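PDB 2W5V: alkaline phosphatase from Antarctic bacterium, which probably hydrolyses phosphate monoesters as an alkaline phosphatase, using two zinc ions and one magnesium ion. Local coordinates for residues L163-G168 with M211-A216; S51-F56 with E273-D278; Y98-G103 with L146-E151; F66-L71 with E353-Y358. The protein carries 1 engineered substitution. All blocks are in the same frame, centred on the assembly; numbering follows the deposited sequence.

Contact 1 of 4, residues L163-G168 with M211-A216; sequences LDFFAG and MGFLLA
The ring of Phe166 lies flat over Gly212: Gly212 CA sits 3.7 Å from the ring centroid, a CH-pi contact over the middle of one face. A chi1 of 69° sets Phe166 CG between the backbone N and the carbonyl carbon, and the ring beyond it lies over the neighbouring strand. A CB on Gly212 would run into the ring, so the glycine makes room for this overlap. At the ring's edge, Phe166 CE1 meets Leu214 CD2 at 3.7 Å. An alanine in place of Phe166 would probably leave Gly212 CA and the Leu214 methyl without their aromatic partner and open a gap on this face of the sheet.

Phe165, Ala167, Met211 and Phe213 project from the other face. There Phe165 CE1 approaches the edge of the Phe213 ring, 3.9 Å from Phe213 CE2, with the two planes at 54°, while Ala167 CB touches Phe213 CB at 3.8 Å. Met211 CE folds over one face of the Phe213 ring.

Between the two faces the backbones pair in parallel, with strand axes 7° apart. Five hydrogen bonds join them, from Met211 N to Asp164 O (3.0 Å) through to Leu215 N to Gly168 O (2.9 Å). At the polar edge, the Asp164 carboxylate turns elsewhere, to Thr125 N and Arg209. Strands 124-129 and 192-195 flank the pair within the central sheet, and helix 230-242 packs against the face carrying Phe165 and Phe213.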
loop_
_atom_site.group_PDB
_atom_site.type_symbol
_atom_site.label_atom_id
_atom_site.label_comp_id
_atom_site.label_asym_id
_atom_site.label_seq_id
_atom_site.Cartn_x
_atom_site.Cartn_y
_atom_site.Cartn_z
ATOM N N LEU B 163 -28.513 -14.907 8.081
ATOM C CA LEU B 163 -27.316 -15.401 8.760
ATOM C C LEU B 163 -27.540 -16.745 9.440
ATOM O O LEU B 163 -28.577 -16.970 10.068
ATOM C CB LEU B 163 -26.844 -14.394 9.803
ATOM C CG LEU B 163 -26.008 -13.230 9.299
ATOM C CD1 LEU B 163 -25.538 -12.406 10.484
ATOM C CD2 LEU B 163 -24.834 -13.760 8.492
ATOM N N ASP B 164 -26.554 -17.627 9.325
ATOM C CA ASP B 164 -26.604 -18.932 9.966
ATOM C C ASP B 164 -25.736 -18.962 11.216
ATOM O O ASP B 164 -25.938 -19.791 12.104
ATOM C CB ASP B 164 -26.118 -19.999 8.990
ATOM C CG ASP B 164 -26.972 -20.062 7.731
ATOM O OD1 ASP B 164 -28.139 -20.522 7.804
ATOM O OD2 ASP B 164 -26.470 -19.652 6.664
ATOM N N PHE B 165 -24.767 -18.052 11.278
ATOM C CA PHE B 165 -23.803 -18.019 12.375
ATOM C C PHE B 165 -23.365 -16.584 12.664
ATOM O O PHE B 165 -23.159 -15.800 11.743
ATOM C CB PHE B 165 -22.576 -18.857 11.991
ATOM C CG PHE B 165 -21.519 -18.945 13.068
ATOM C CD1 PHE B 165 -21.450 -20.052 13.902
ATOM C CD2 PHE B 165 -20.582 -17.935 13.225
ATOM C CE1 PHE B 165 -20.465 -20.145 14.883
ATOM C CE2 PHE B 165 -19.594 -18.018 14.207
ATOM C CZ PHE B 165 -19.536 -19.122 15.034
ATOM N N PHE B 166 -23.202 -16.239 13.936
ATOM C CA PHE B 166 -22.522 -14.985 14.259
ATOM C C PHE B 166 -21.858 -15.057 15.622
ATOM O O PHE B 166 -22.232 -15.877 16.463
ATOM C CB PHE B 166 -23.468 -13.773 14.158
ATOM C CG PHE B 166 -24.531 -13.728 15.232
ATOM C CD1 PHE B 166 -24.260 -13.175 16.476
ATOM C CD2 PHE B 166 -25.801 -14.227 14.988
ATOM C CE1 PHE B 166 -25.238 -13.129 17.465
ATOM C CE2 PHE B 166 -26.782 -14.183 15.968
ATOM C CZ PHE B 166 -26.498 -13.630 17.210
ATOM N N ALA B 167 -20.860 -14.204 15.826
ATOM C CA ALA B 167 -20.172 -14.119 17.106
ATOM C C ALA B 167 -19.620 -12.717 17.289
ATOM O O ALA B 167 -18.927 -12.193 16.412
ATOM C CB ALA B 167 -19.050 -15.142 17.174
ATOM N N GLY B 168 -19.940 -12.105 18.422
ATOM C CA GLY B 168 -19.445 -10.776 18.723
ATOM C C GLY B 168 -19.923 -10.293 20.071
ATOM O O GLY B 168 -20.410 -11.084 20.879
ATOM N N MET B 211 -26.383 -20.625 14.922
ATOM C CA MET B 211 -25.692 -20.401 16.181
ATOM C C MET B 211 -25.279 -18.948 16.336
ATOM O O MET B 211 -24.713 -18.355 15.419
ATOM C CB MET B 211 -24.466 -21.310 16.267
ATOM C CG MET B 211 -23.824 -21.320 17.637
ATOM S SD MET B 211 -24.924 -22.078 18.834
ATOM C CE MET B 211 -24.329 -21.357 20.363
ATOM N N GLY B 212 -25.559 -18.377 17.501
ATOM C CA GLY B 212 -25.180 -17.002 17.780
ATOM C C GLY B 212 -24.449 -16.880 19.107
ATOM O O GLY B 212 -24.897 -17.411 20.126
ATOM N N PHE B 213 -23.314 -16.185 19.097
ATOM C CA PHE B 213 -22.553 -15.936 20.319
ATOM C C PHE B 213 -22.546 -14.440 20.633
ATOM O O PHE B 213 -22.022 -13.635 19.850
ATOM C CB PHE B 213 -21.106 -16.415 20.166
ATOM C CG PHE B 213 -20.951 -17.912 20.096
ATOM C CD1 PHE B 213 -20.778 -18.661 21.253
ATOM C CD2 PHE B 213 -20.939 -18.564 18.870
ATOM C CE1 PHE B 213 -20.614 -20.043 21.192
ATOM C CE2 PHE B 213 -20.780 -19.943 18.798
ATOM C CZ PHE B 213 -20.615 -20.685 19.961
ATOM N N LEU B 214 -23.133 -14.075 21.770
ATOM C CA LEU B 214 -23.139 -12.690 22.242
ATOM C C LEU B 214 -22.354 -12.622 23.549
ATOM O O LEU B 214 -22.921 -12.791 24.626
ATOM C CB LEU B 214 -24.584 -12.192 22.437
ATOM C CG LEU B 214 -25.389 -11.987 21.146
ATOM C CD1 LEU B 214 -26.882 -11.825 21.434
ATOM C CD2 LEU B 214 -24.851 -10.790 20.349
ATOM N N LEU B 215 -21.049 -12.364 23.441
ATOM C CA LEU B 215 -20.118 -12.627 24.539
ATOM C C LEU B 215 -19.672 -11.398 25.332
ATOM O O LEU B 215 -18.725 -11.465 26.118
ATOM C CB LEU B 215 -18.896 -13.385 24.009
ATOM C CG LEU B 215 -19.230 -14.695 23.294
ATOM C CD1 LEU B 215 -17.968 -15.377 22.800
ATOM C CD2 LEU B 215 -20.036 -15.618 24.227
ATOM N N ALA B 216 -20.361 -10.284 25.132
ATOM C CA ALA B 216 -20.068 -9.056 25.858
ATOM C C ALA B 216 -21.284 -8.157 25.769
ATOM O O ALA B 216 -22.071 -8.279 24.838
ATOM C CB ALA B 216 -18.847 -8.357 25.267
#

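Contact 2 of 4, residues S51-F56 with E273-D278; sequences SSTFYF and EINDFD
Thr53 presents its methyl to two residues of helix 267-291: Thr53 CG2 lies 3.5 Å from Asn275 OD1 and 4.0 Å from Ile274 CG2. With CG2 anti to the carbonyl carbon, the methyl is the branch that meets the helix, whereas OG1 bonds back to Ile50 O. The threonine side chain runs roughly perpendicular to that of Ile274 and counter to that of Asn275, which it passes alongside. Ile274 CG2 also touches Ser52 OG at 3.7 Å; that hydroxyl is hydrogen-bonded to Gln49 O.

The one hydrogen bond between the segments runs from Asn275 ND2 to Phe56 O, 3.1 Å long with an N-H...O angle of 154°. Phe56 O lies close to the amide plane of Asn275, but the donor stands 47° out of the carbonyl plane. Asn275 OD1 is buried beside the threonine methyl with no partner in the model, so the amide is held through its nitrogen alone.

Ser51, Phe54 and Tyr55 reach the second subunit, while Asp278 pairs with Lys57. Segment 51-56, which follows on from helix 47-52, thus packs against the flank of helix 267-291, joining two parts of the alkaline phosphatase fold about 10 Å from the metal ligand Asp43, measured between its side chain and that of Ile274.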
loop_
_atom_site.group_PDB
_atom_site.type_symbol
_atom_site.label_atom_id
_atom_site.label_comp_id
_atom_site.label_asym_id
_atom_site.label_seq_id
_atom_site.Cartn_x
_atom_site.Cartn_y
_atom_site.Cartn_z
ATOM N N SER B 51 1.991 -2.670 8.085
ATOM C CA SER B 51 3.445 -2.740 8.195
ATOM C C SER B 51 3.950 -2.986 9.623
ATOM O O SER B 51 5.007 -3.598 9.822
ATOM C CB SER B 51 4.066 -1.464 7.641
ATOM O OG SER B 51 3.804 -1.364 6.257
ATOM N N SER B 52 3.200 -2.526 10.619
ATOM C CA SER B 52 3.641 -2.694 12.001
ATOM C C SER B 52 3.830 -4.164 12.375
ATOM O O SER B 52 4.662 -4.478 13.216
ATOM C CB SER B 52 2.703 -1.976 12.992
ATOM O OG SER B 52 1.439 -2.607 13.076
ATOM N N THR B 53 3.076 -5.067 11.749
ATOM C CA THR B 53 3.228 -6.493 12.048
ATOM C C THR B 53 4.598 -7.030 11.634
ATOM O O THR B 53 5.021 -8.088 12.100
ATOM C CB THR B 53 2.127 -7.361 11.396
ATOM O OG1 THR B 53 2.259 -7.335 9.963
ATOM C CG2 THR B 53 0.747 -6.849 11.770
ATOM N N PHE B 54 5.288 -6.303 10.755
ATOM C CA PHE B 54 6.615 -6.705 10.296
ATOM C C PHE B 54 7.704 -6.239 11.255
ATOM O O PHE B 54 8.873 -6.593 11.086
ATOM C CB PHE B 54 6.897 -6.167 8.884
ATOM C CG PHE B 54 6.107 -6.860 7.805
ATOM C CD1 PHE B 54 4.768 -6.573 7.615
ATOM C CD2 PHE B 54 6.701 -7.812 6.994
ATOM C CE1 PHE B 54 4.034 -7.218 6.630
ATOM C CE2 PHE B 54 5.968 -8.460 6.009
ATOM C CZ PHE B 54 4.639 -8.159 5.828
ATOM N N TYR B 55 7.321 -5.447 12.255
ATOM C CA TYR B 55 8.287 -4.902 13.215
ATOM C C TYR B 55 7.928 -5.172 14.669
ATOM O O TYR B 55 8.806 -5.210 15.541
ATOM C CB TYR B 55 8.436 -3.394 13.019
ATOM C CG TYR B 55 9.042 -3.016 11.690
ATOM C CD1 TYR B 55 8.236 -2.786 10.585
ATOM C CD2 TYR B 55 10.419 -2.907 11.532
ATOM C CE1 TYR B 55 8.768 -2.446 9.364
ATOM C CE2 TYR B 55 10.972 -2.567 10.300
ATOM C CZ TYR B 55 10.135 -2.341 9.219
ATOM O OH TYR B 55 10.649 -2.003 7.986
ATOM N N PHE B 56 6.640 -5.335 14.941
ATOM C CA PHE B 56 6.177 -5.446 16.321
ATOM C C PHE B 56 5.462 -6.757 16.617
ATOM O O PHE B 56 4.751 -6.871 17.608
ATOM C CB PHE B 56 5.283 -4.257 16.672
ATOM C CG PHE B 56 6.007 -2.948 16.669
ATOM C CD1 PHE B 56 5.934 -2.103 15.581
ATOM C CD2 PHE B 56 6.781 -2.572 17.755
ATOM C CE1 PHE B 56 6.606 -0.897 15.576
ATOM C CE2 PHE B 56 7.455 -1.369 17.753
ATOM C CZ PHE B 56 7.368 -0.530 16.659
ATOM N N GLU B 273 -4.020 -5.092 18.421
ATOM C CA GLU B 273 -5.244 -5.474 17.721
ATOM C C GLU B 273 -4.940 -5.995 16.311
ATOM O O GLU B 273 -5.534 -6.977 15.865
ATOM C CB GLU B 273 -6.250 -4.320 17.675
ATOM C CG GLU B 273 -6.773 -3.857 19.053
ATOM C CD GLU B 273 -7.531 -4.943 19.821
ATOM O OE1 GLU B 273 -8.310 -5.693 19.200
ATOM O OE2 GLU B 273 -7.363 -5.038 21.058
ATOM N N ILE B 274 -4.018 -5.356 15.605
ATOM C CA ILE B 274 -3.735 -5.820 14.250
ATOM C C ILE B 274 -2.892 -7.096 14.270
ATOM O O ILE B 274 -2.998 -7.922 13.369
ATOM C CB ILE B 274 -3.122 -4.738 13.338
ATOM C CG1 ILE B 274 -3.153 -5.217 11.880
ATOM C CG2 ILE B 274 -1.717 -4.399 13.771
ATOM C CD1 ILE B 274 -2.781 -4.158 10.869
ATOM N N ASN B 275 -2.069 -7.262 15.301
ATOM C CA ASN B 275 -1.366 -8.527 15.489
ATOM C C ASN B 275 -2.352 -9.691 15.641
ATOM O O ASN B 275 -2.136 -10.774 15.093
ATOM C CB ASN B 275 -0.418 -8.465 16.692
ATOM C CG ASN B 275 0.915 -7.805 16.354
ATOM O OD1 ASN B 275 1.190 -7.485 15.195
ATOM N ND2 ASN B 275 1.751 -7.607 17.367
ATOM N N ASP B 276 -3.426 -9.459 16.395
ATOM C CA ASP B 276 -4.491 -10.452 16.561
ATOM C C ASP B 276 -5.179 -10.737 15.220
ATOM O O ASP B 276 -5.446 -11.893 14.877
ATOM C CB ASP B 276 -5.520 -9.963 17.591
ATOM C CG ASP B 276 -6.691 -10.914 17.744
ATOM O OD1 ASP B 276 -6.462 -12.083 18.120
ATOM O OD2 ASP B 276 -7.842 -10.491 17.485
ATOM N N PHE B 277 -5.458 -9.678 14.464
ATOM C CA PHE B 277 -6.058 -9.808 13.138
ATOM C C PHE B 277 -5.190 -10.674 12.218
ATOM O O PHE B 277 -5.695 -11.548 11.513
ATOM C CB PHE B 277 -6.284 -8.426 12.513
ATOM C CG PHE B 277 -6.930 -8.473 11.155
ATOM C CD1 PHE B 277 -8.299 -8.721 11.029
ATOM C CD2 PHE B 277 -6.178 -8.265 10.005
ATOM C CE1 PHE B 277 -8.904 -8.767 9.770
ATOM C CE2 PHE B 277 -6.768 -8.305 8.740
ATOM C CZ PHE B 277 -8.142 -8.560 8.624
ATOM N N ASP B 278 -3.878 -10.451 12.246
ATOM C CA ASP B 278 -2.972 -11.271 11.451
ATOM C C ASP B 278 -3.034 -12.745 11.854
ATOM O O ASP B 278 -2.891 -13.630 11.013
ATOM C CB ASP B 278 -1.524 -10.766 11.532
ATOM C CG ASP B 278 -0.595 -11.547 10.613
ATOM O OD1 ASP B 278 -0.657 -11.340 9.380
ATOM O OD2 ASP B 278 0.181 -12.387 11.117
#

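Contact 3 of 4, residues Y98-G103 with L146-E151; sequences YNAAIG and LNRGLE
Tyr98 OH donates to Leu146 O at 2.7 Å, approaching in the carbonyl plane on a lone pair, with a C=O...O angle of 124°. The same carbonyl oxygen lies in the plane of the tyrosine ring, at its edge. Beside this bond, Ala100 O receives a weak hydrogen bond from Arg148 N (2.8 Å, N-H...O angle 124°) and a CA-H...O contact from Asn147 CA at 3.4 Å. The apolar part is small: Ile102 CG1 packs 3.6 Å from Arg148 CA and Ile102 CD1 lies 3.9 Å from Arg148 CB, the two side chains crossing at a slant. Ala100 CB rests 3.8 Å from Asn147 ND2.

Turns on both sides set these groups in place. A type II beta turn from Tyr98 to Ala101 puts Ala100 at positive phi (95°), and Ala101 CB comes back over the centre of the Tyr98 ring. Opposite it, a type I turn spans Asn147 to Leu150; Asn147 OD1 accepts from Gly149 N at 2.8 Å, closing an Asx turn just before helix 151-158. Further out, Asp83 OD1 accepts from Ala100 N, and Asn99 bonds to Ser86, Asp83 and Val81.

One weak bond and the Ile102 packing hold the backbone of Arg148, consistent with positioning its side chain, which leads away to the active site. Its NH1 forms a salt bridge with Asp83 and a hydrogen bond to a phosphate oxygen of the phosphoserine at position 84. The engineered Asp135 lies near NH2 as a long, weak ion pair. Such a guanidinium would probably offset the negative charge of the phosphoryl group, consistent with the phosphate-binding arginine of alkaline phosphatases.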
loop_
_atom_site.group_PDB
_atom_site.type_symbol
_atom_site.label_atom_id
_atom_site.label_comp_id
_atom_site.label_asym_id
_atom_site.label_seq_id
_atom_site.Cartn_x
_atom_site.Cartn_y
_atom_site.Cartn_z
ATOM N N TYR B 98 -23.777 6.940 1.230
ATOM C CA TYR B 98 -23.432 8.061 2.104
ATOM C C TYR B 98 -22.866 7.586 3.445
ATOM O O TYR B 98 -23.258 6.531 3.934
ATOM C CB TYR B 98 -24.646 8.993 2.305
ATOM C CG TYR B 98 -25.884 8.349 2.947
ATOM C CD1 TYR B 98 -25.997 8.245 4.328
ATOM C CD2 TYR B 98 -26.935 7.871 2.170
ATOM C CE1 TYR B 98 -27.101 7.670 4.921
ATOM C CE2 TYR B 98 -28.058 7.293 2.759
ATOM C CZ TYR B 98 -28.134 7.198 4.138
ATOM O OH TYR B 98 -29.238 6.631 4.752
ATOM N N ASN B 99 -21.931 8.338 4.027
ATOM C CA ASN B 99 -21.432 7.975 5.359
ATOM C C ASN B 99 -22.598 7.785 6.320
ATOM O O ASN B 99 -23.505 8.621 6.368
ATOM C CB ASN B 99 -20.454 9.018 5.925
ATOM C CG ASN B 99 -19.081 8.966 5.247
ATOM O OD1 ASN B 99 -18.835 8.124 4.378
ATOM N ND2 ASN B 99 -18.181 9.866 5.655
ATOM N N ALA B 100 -22.550 6.684 7.067
ATOM C CA ALA B 100 -23.567 6.289 8.046
ATOM C C ALA B 100 -24.606 5.311 7.489
ATOM O O ALA B 100 -25.352 4.699 8.248
ATOM C CB ALA B 100 -24.250 7.506 8.687
ATOM N N ALA B 101 -24.660 5.154 6.170
ATOM C CA ALA B 101 -25.621 4.220 5.577
ATOM C C ALA B 101 -25.283 2.777 5.933
ATOM O O ALA B 101 -24.115 2.398 5.940
ATOM C CB ALA B 101 -25.669 4.388 4.057
ATOM N N ILE B 102 -26.305 1.969 6.209
ATOM C CA ILE B 102 -26.105 0.546 6.465
ATOM C C ILE B 102 -26.923 -0.270 5.477
ATOM O O ILE B 102 -28.144 -0.398 5.636
ATOM C CB ILE B 102 -26.524 0.158 7.901
ATOM C CG1 ILE B 102 -25.701 0.937 8.928
ATOM C CG2 ILE B 102 -26.368 -1.354 8.123
ATOM C CD1 ILE B 102 -24.237 0.506 9.012
ATOM N N GLY B 103 -26.256 -0.808 4.459
ATOM C CA GLY B 103 -26.917 -1.635 3.463
ATOM C C GLY B 103 -28.049 -0.918 2.739
ATOM O O GLY B 103 -29.018 -1.552 2.304
ATOM N N LEU B 146 -31.124 3.261 7.836
ATOM C CA LEU B 146 -30.842 4.582 7.296
ATOM C C LEU B 146 -29.620 5.186 7.945
ATOM O O LEU B 146 -28.943 6.019 7.353
ATOM C CB LEU B 146 -32.028 5.522 7.537
ATOM C CG LEU B 146 -33.281 5.191 6.747
ATOM C CD1 LEU B 146 -34.359 6.215 7.053
ATOM C CD2 LEU B 146 -32.939 5.183 5.282
ATOM N N ASN B 147 -29.360 4.790 9.181
ATOM C CA ASN B 147 -28.247 5.358 9.921
ATOM C C ASN B 147 -27.618 4.345 10.863
ATOM O O ASN B 147 -28.325 3.633 11.575
ATOM C CB ASN B 147 -28.701 6.595 10.692
ATOM C CG ASN B 147 -27.535 7.384 11.246
ATOM O OD1 ASN B 147 -26.826 6.920 12.136
ATOM N ND2 ASN B 147 -27.323 8.586 10.713
ATOM N N ARG B 148 -26.288 4.289 10.859
ATOM C CA ARG B 148 -25.548 3.300 11.638
ATOM C C ARG B 148 -25.850 3.418 13.138
ATOM O O ARG B 148 -25.608 2.486 13.905
ATOM C CB ARG B 148 -24.047 3.511 11.425
ATOM C CG ARG B 148 -23.582 4.879 11.913
ATOM C CD ARG B 148 -22.091 5.075 11.737
ATOM N NE ARG B 148 -21.324 4.141 12.554
ATOM C CZ ARG B 148 -20.013 3.955 12.432
ATOM N NH1 ARG B 148 -19.322 4.630 11.514
ATOM N NH2 ARG B 148 -19.398 3.086 13.219
ATOM N N GLY B 149 -26.350 4.577 13.553
ATOM C CA GLY B 149 -26.680 4.813 14.948
ATOM C C GLY B 149 -27.913 4.054 15.424
ATOM O O GLY B 149 -28.151 3.937 16.629
ATOM N N LEU B 150 -28.698 3.532 14.486
ATOM C CA LEU B 150 -29.921 2.813 14.831
ATOM C C LEU B 150 -29.618 1.377 15.238
ATOM O O LEU B 150 -30.103 0.437 14.613
ATOM C CB LEU B 150 -30.897 2.830 13.651
ATOM C CG LEU B 150 -31.262 4.237 13.171
ATOM C CD1 LEU B 150 -32.068 4.175 11.883
ATOM C CD2 LEU B 150 -32.017 5.023 14.262
ATOM N N GLU B 151 -28.835 1.205 16.299
ATOM C CA GLU B 151 -28.320 -0.120 16.635
ATOM C C GLU B 151 -29.356 -1.089 17.202
ATOM O O GLU B 151 -29.246 -2.297 16.994
ATOM C CB GLU B 151 -27.094 -0.016 17.548
ATOM C CG GLU B 151 -25.823 0.300 16.771
ATOM C CD GLU B 151 -24.577 0.313 17.638
ATOM O OE1 GLU B 151 -23.868 -0.719 17.682
ATOM O OE2 GLU B 151 -24.309 1.358 18.271
#

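Contact 4 of 4, residues F66-L71 with E353-Y358; sequences FKNIGL and EFIGIY
Matching first torsions, chi1 -61° in Leu71 and -57° in Ile357, set Leu71 CG and Ile357 CG1 each anti to its own carbonyl carbon, and the two side chains run alongside each other in the same direction. In both, an extended chi2 carries CD1 anti to CA, and the methyls meet with Leu71 CD1 4.0 Å from Ile357 CD1, while Ile357 CG1 also lies against Leu71 CB. An alanine in place of Ile357 would probably leave Leu71 CD1 and CB without the methyl and methylene they pack against. Farther back, Ile355 CG2 meets Asn68 CB at 3.9 Å.

The backbones beneath pair in parallel: Leu71 N donates to Gly356 O at 2.9 Å, and Tyr358 N to Leu71 O at 3.0 Å. This joins strand 68-73 to 356-359, the outermost strand at one end of the chain's large mixed sheet; on its other side 68-73 pairs antiparallel with 342-347. The two strand axes diverge by 34°.

Gly70 is closely hemmed in. Its CA makes a CA-H...O contact with Phe354 O at 3.4 Å, and a CB would clash with both Phe354 O and Gly356 O. Phe354 O is also taken by Tyr358 OH at 2.7 Å, a bond within segment 353-358. Leu71 O lies over one face of the tyrosine ring, toward its rim, and Lys366 of helix 362-371 makes a cation-pi contact with it. Ile355 and Gly356 of the second subunit pack on Lys67, Asn68 and Ile69.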
loop_
_atom_site.group_PDB
_atom_site.type_symbol
_atom_site.label_atom_id
_atom_site.label_comp_id
_atom_site.label_asym_id
_atom_site.label_seq_id
_atom_site.Cartn_x
_atom_site.Cartn_y
_atom_site.Cartn_z
ATOM N N PHE B 66 0.571 -13.905 0.985
ATOM C CA PHE B 66 -0.187 -13.432 -0.175
ATOM C C PHE B 66 0.695 -13.036 -1.351
ATOM O O PHE B 66 1.743 -12.425 -1.173
ATOM C CB PHE B 66 -1.077 -12.236 0.190
ATOM C CG PHE B 66 -2.247 -12.585 1.062
ATOM C CD1 PHE B 66 -2.209 -12.343 2.430
ATOM C CD2 PHE B 66 -3.397 -13.138 0.515
ATOM C CE1 PHE B 66 -3.291 -12.660 3.230
ATOM C CE2 PHE B 66 -4.486 -13.453 1.314
ATOM C CZ PHE B 66 -4.431 -13.214 2.666
ATOM N N LYS B 67 0.251 -13.377 -2.554
ATOM C CA LYS B 67 0.933 -12.963 -3.772
ATOM C C LYS B 67 0.085 -11.927 -4.509
ATOM O O LYS B 67 0.575 -10.872 -4.928
ATOM C CB LYS B 67 1.181 -14.174 -4.676
ATOM C CG LYS B 67 2.074 -15.228 -4.054
ATOM C CD LYS B 67 3.392 -14.604 -3.618
ATOM C CE LYS B 67 4.306 -15.597 -2.933
ATOM N NZ LYS B 67 5.576 -14.936 -2.491
ATOM N N ASN B 68 -1.196 -12.240 -4.670
ATOM C CA ASN B 68 -2.116 -11.361 -5.382
ATOM C C ASN B 68 -2.550 -10.192 -4.508
ATOM O O ASN B 68 -3.179 -10.394 -3.470
ATOM C CB ASN B 68 -3.334 -12.154 -5.849
ATOM C CG ASN B 68 -2.962 -13.244 -6.833
ATOM O OD1 ASN B 68 -2.132 -13.030 -7.721
ATOM N ND2 ASN B 68 -3.565 -14.419 -6.682
ATOM N N ILE B 69 -2.205 -8.980 -4.939
ATOM C CA ILE B 69 -2.442 -7.764 -4.167
ATOM C C ILE B 69 -3.061 -6.694 -5.051
ATOM O O ILE B 69 -2.659 -6.533 -6.209
ATOM C CB ILE B 69 -1.105 -7.238 -3.585
ATOM C CG1 ILE B 69 -0.563 -8.227 -2.556
ATOM C CG2 ILE B 69 -1.283 -5.844 -2.986
ATOM C CD1 ILE B 69 0.911 -8.019 -2.183
ATOM N N GLY B 70 -4.062 -5.984 -4.527
ATOM C CA GLY B 70 -4.683 -4.879 -5.246
ATOM C C GLY B 70 -4.800 -3.661 -4.341
ATOM O O GLY B 70 -4.314 -3.693 -3.218
ATOM N N LEU B 71 -5.443 -2.597 -4.819
ATOM C CA LEU B 71 -5.597 -1.375 -4.039
ATOM C C LEU B 71 -7.002 -0.861 -4.268
ATOM O O LEU B 71 -7.462 -0.834 -5.402
ATOM C CB LEU B 71 -4.596 -0.288 -4.476
ATOM C CG LEU B 71 -3.097 -0.586 -4.338
ATOM C CD1 LEU B 71 -2.226 0.517 -4.951
ATOM C CD2 LEU B 71 -2.732 -0.784 -2.880
ATOM N N GLU B 353 -8.515 -12.102 -9.626
ATOM C CA GLU B 353 -9.495 -11.080 -9.973
ATOM C C GLU B 353 -9.314 -9.804 -9.150
ATOM O O GLU B 353 -9.761 -8.726 -9.553
ATOM C CB GLU B 353 -10.915 -11.625 -9.782
ATOM C CG GLU B 353 -12.007 -10.657 -10.207
ATOM C CD GLU B 353 -11.940 -10.314 -11.688
ATOM O OE1 GLU B 353 -11.610 -11.212 -12.493
ATOM O OE2 GLU B 353 -12.223 -9.148 -12.047
ATOM N N PHE B 354 -8.639 -9.917 -8.009
ATOM C CA PHE B 354 -8.576 -8.798 -7.069
ATOM C C PHE B 354 -7.326 -7.916 -7.175
ATOM O O PHE B 354 -7.103 -7.066 -6.308
ATOM C CB PHE B 354 -8.758 -9.308 -5.634
ATOM C CG PHE B 354 -10.100 -9.929 -5.400
ATOM C CD1 PHE B 354 -10.355 -11.232 -5.805
ATOM C CD2 PHE B 354 -11.130 -9.191 -4.832
ATOM C CE1 PHE B 354 -11.605 -11.803 -5.618
ATOM C CE2 PHE B 354 -12.386 -9.754 -4.648
ATOM C CZ PHE B 354 -12.624 -11.057 -5.048
ATOM N N ILE B 355 -6.529 -8.086 -8.229
ATOM C CA ILE B 355 -5.324 -7.262 -8.400
ATOM C C ILE B 355 -5.652 -5.933 -9.083
ATOM O O ILE B 355 -6.807 -5.654 -9.385
ATOM C CB ILE B 355 -4.217 -8.008 -9.169
ATOM C CG1 ILE B 355 -4.625 -8.258 -10.623
ATOM C CG2 ILE B 355 -3.864 -9.323 -8.460
ATOM C CD1 ILE B 355 -3.573 -9.032 -11.415
ATOM N N GLY B 356 -4.646 -5.099 -9.316
ATOM C CA GLY B 356 -4.904 -3.783 -9.878
ATOM C C GLY B 356 -5.544 -2.813 -8.891
ATOM O O GLY B 356 -5.572 -3.047 -7.676
ATOM N N ILE B 357 -6.066 -1.712 -9.417
ATOM C CA ILE B 357 -6.589 -0.636 -8.581
ATOM C C ILE B 357 -8.036 -0.392 -8.965
ATOM O O ILE B 357 -8.357 -0.316 -10.153
ATOM C CB ILE B 357 -5.786 0.661 -8.795
ATOM C CG1 ILE B 357 -4.299 0.407 -8.509
ATOM C CG2 ILE B 357 -6.338 1.797 -7.918
ATOM C CD1 ILE B 357 -3.406 1.678 -8.620
ATOM N N TYR B 358 -8.912 -0.277 -7.970
ATOM C CA TYR B 358 -10.344 -0.140 -8.256
ATOM C C TYR B 358 -11.106 0.492 -7.093
ATOM O O TYR B 358 -10.550 0.722 -6.005
ATOM C CB TYR B 358 -10.952 -1.501 -8.641
ATOM C CG TYR B 358 -10.511 -2.647 -7.746
ATOM C CD1 TYR B 358 -11.262 -3.020 -6.635
ATOM C CD2 TYR B 358 -9.335 -3.348 -8.008
ATOM C CE1 TYR B 358 -10.857 -4.063 -5.801
ATOM C CE2 TYR B 358 -8.919 -4.396 -7.179
ATOM C CZ TYR B 358 -9.688 -4.751 -6.081
ATOM O OH TYR B 358 -9.286 -5.784 -5.250
#

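Contacts 1 and 4 belong to the same large sheet, on opposite sides of the chain's centre, with contact centres about 31 Å apart. Contact 3 stands nearest the bound metals: the Arg148 side chain is about 6 Å from a magnesium and from a zinc. By comparison, Gly168 of contact 1 lies about 12 Å from a magnesium ion, and in contact 2 the Phe56 side chain is about 11 Å from a magnesium and that of Ile274 about 13 Å from a zinc. Contact 4 is remote from the annotated sites. Contacts 2 and 4 come within about 7 Å at their nearest atoms; both touch the second subunit, and their segments alternate along the chain. Contacts 1 and 3 are nested within the loops closed by both.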